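Local coordinates for protein phosphoacetylglucosamine mutase (Aspergillus lentulus, PDB 5O9X) that probably interconverts the 6-phosphate and 1-phosphate of N-acetylglucosamine, as a member of the alpha-D-phosphohexomutase family, at residues A69-P72 against A73-G77. The protein carries 1 engineered substitution. Sequence-based numbering, arbitrary orientation.
Sequences AHNP and AEDNG. Engineered in segment 69-72: Ala69 (natural residue Ser). With G16 (1,6-di-O-phosphono-alpha-D-glucopyranose), chain B.
Asn71, just ahead of a type I beta turn that runs from Pro72 to Asp75, meets Asp75, the last residue of that turn. Asp75 OD2 lies almost in the amide plane of Asn71, and Asn71 ND2 reaches it at 2.9 Å in a nearly straight bond (169°), meeting the oxygen on its anti side. Amide and carboxylate are twisted 55° apart, so the two groups are far from coplanar. Both side chains start beside their backbone nitrogens (chi1 -70° in each), which, with both CB bonds directed toward the partner segment, lets the two ends meet. The turn itself is closed by Asp75 N donating to Pro72 O at 3.0 Å, while Pro72 CD lies 3.9 Å from Asp75 OD2.

The second set of contacts is to the ligand. His70 ND1 bonds G16 O2X at 2.7 Å, with the phosphate oxygen in the ring plane; His70 N adds a weak 3.3 Å bond to the same O2X. Asn71 OD1 lies above one face of this ring, offset toward its rim, and the other ring nitrogen, NE2, is hydrogen-bonded to Glu510 OE1. Ala69, an engineered replacement of the natural serine of this phosphomutase active-site loop, brings CB to 3.1 Å from G16 O2X.

Arg135 donates to the carbonyl oxygens of Asn71, Pro72 and Asp75. The loop follows strand 61-66 and leads into strand 75-81, which lies between 61-66 and 32-35 and runs antiparallel to both.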
loop_
_atom_site.group_PDB
_atom_site.type_symbol
_atom_site.label_atom_id
_atom_site.label_comp_id
_atom_site.label_asym_id
_atom_site.label_seq_id
_atom_site.Cartn_x
_atom_site.Cartn_y
_atom_site.Cartn_z
ATOM N N ALA A 69 -2.932 -7.976 -5.215
ATOM C CA ALA A 69 -3.440 -6.635 -4.680
ATOM C C ALA A 69 -4.522 -5.982 -5.577
ATOM O O ALA A 69 -5.605 -6.555 -5.682
ATOM C CB ALA A 69 -2.249 -5.712 -4.499
ATOM N N HIS A 70 -4.241 -4.862 -6.302
ATOM C CA HIS A 70 -5.251 -4.207 -7.142
ATOM C C HIS A 70 -5.459 -4.916 -8.497
ATOM O O HIS A 70 -6.451 -4.610 -9.218
ATOM C CB HIS A 70 -4.847 -2.713 -7.474
ATOM C CG HIS A 70 -3.911 -2.574 -8.622
ATOM N ND1 HIS A 70 -2.530 -2.643 -8.463
ATOM C CD2 HIS A 70 -4.129 -2.390 -9.949
ATOM C CE1 HIS A 70 -1.949 -2.492 -9.644
ATOM N NE2 HIS A 70 -2.902 -2.338 -10.558
ATOM N N ASN A 71 -4.521 -5.801 -8.871
ATOM C CA ASN A 71 -4.569 -6.484 -10.210
ATOM C C ASN A 71 -5.836 -7.338 -10.471
ATOM O O ASN A 71 -6.492 -7.831 -9.519
ATOM C CB ASN A 71 -3.336 -7.366 -10.478
ATOM C CG ASN A 71 -2.054 -6.523 -10.694
ATOM O OD1 ASN A 71 -1.830 -5.538 -9.998
ATOM N ND2 ASN A 71 -1.213 -6.957 -11.635
ATOM N N PRO A 72 -6.127 -7.553 -11.768
ATOM C CA PRO A 72 -7.305 -8.401 -12.078
ATOM C C PRO A 72 -7.075 -9.822 -11.487
ATOM O O PRO A 72 -5.912 -10.233 -11.193
ATOM C CB PRO A 72 -7.319 -8.433 -13.647
ATOM C CG PRO A 72 -6.628 -7.095 -14.038
ATOM C CD PRO A 72 -5.490 -6.989 -13.024
ATOM N N ALA A 73 -8.185 -10.534 -11.277
ATOM C CA ALA A 73 -8.222 -11.867 -10.627
ATOM C C ALA A 73 -7.277 -12.900 -11.241
ATOM O O ALA A 73 -6.830 -13.781 -10.487
ATOM C CB ALA A 73 -9.676 -12.421 -10.657
ATOM N N GLU A 74 -6.967 -12.826 -12.558
ATOM C CA GLU A 74 -6.144 -13.877 -13.184
ATOM C C GLU A 74 -4.674 -13.746 -12.746
ATOM O O GLU A 74 -3.862 -14.661 -12.947
ATOM C CB GLU A 74 -6.173 -13.761 -14.725
ATOM C CG GLU A 74 -5.463 -12.486 -15.229
ATOM C CD GLU A 74 -5.450 -12.344 -16.766
ATOM O OE1 GLU A 74 -5.783 -13.318 -17.480
ATOM O OE2 GLU A 74 -5.089 -11.252 -17.241
ATOM N N ASP A 75 -4.314 -12.629 -12.137
ATOM C CA ASP A 75 -2.891 -12.447 -11.685
ATOM C C ASP A 75 -2.691 -12.976 -10.263
ATOM O O ASP A 75 -3.640 -13.163 -9.483
ATOM C CB ASP A 75 -2.488 -10.970 -11.681
ATOM C CG ASP A 75 -2.348 -10.378 -13.096
ATOM O OD1 ASP A 75 -2.366 -11.151 -14.098
ATOM O OD2 ASP A 75 -2.189 -9.133 -13.214
ATOM N N ASN A 76 -1.429 -13.203 -9.891
ATOM C CA ASN A 76 -1.066 -13.328 -8.508
ATOM C C ASN A 76 0.356 -12.805 -8.363
ATOM O O ASN A 76 0.920 -12.229 -9.346
ATOM C CB ASN A 76 -1.257 -14.771 -7.947
ATOM C CG ASN A 76 -1.690 -14.745 -6.471
ATOM O OD1 ASN A 76 -1.389 -13.767 -5.774
ATOM N ND2 ASN A 76 -2.451 -15.790 -5.987
ATOM N N GLY A 77 0.905 -12.877 -7.173
ATOM C CA GLY A 77 2.221 -12.306 -6.968
ATOM C C GLY A 77 2.699 -12.622 -5.600
ATOM O O GLY A 77 2.006 -13.246 -4.774
HETATM C C1 G16 B . 1.387 -1.312 -5.830
HETATM C C2 G16 B . 2.332 -0.518 -4.933
HETATM C C3 G16 B . 1.925 0.991 -4.931
HETATM C C4 G16 B . 1.855 1.616 -6.313
HETATM C C5 G16 B . 0.895 0.785 -7.155
HETATM C C6 G16 B . 0.925 1.090 -8.635
HETATM O O1 G16 B . 0.063 -1.231 -5.294
HETATM O O2 G16 B . 2.418 -1.028 -3.567
HETATM O O3 G16 B . 2.779 1.632 -4.070
HETATM O O4 G16 B . 1.351 3.022 -6.346
HETATM O O5 G16 B . 1.284 -0.609 -7.189
HETATM O O6 G16 B . 2.322 0.827 -9.108
HETATM P P G16 B . 2.642 0.962 -10.692
HETATM O O1P G16 B . 2.123 2.332 -11.186
HETATM O O2P G16 B . 1.861 -0.153 -11.428
HETATM O O3P G16 B . 4.151 0.708 -10.900
HETATM P "P'" G16 B . -0.793 -2.550 -4.834
HETATM O O1X G16 B . 0.206 -3.576 -4.233
HETATM O O2X G16 B . -1.359 -3.201 -6.137
HETATM O O3X G16 B . -1.948 -2.092 -4.011
#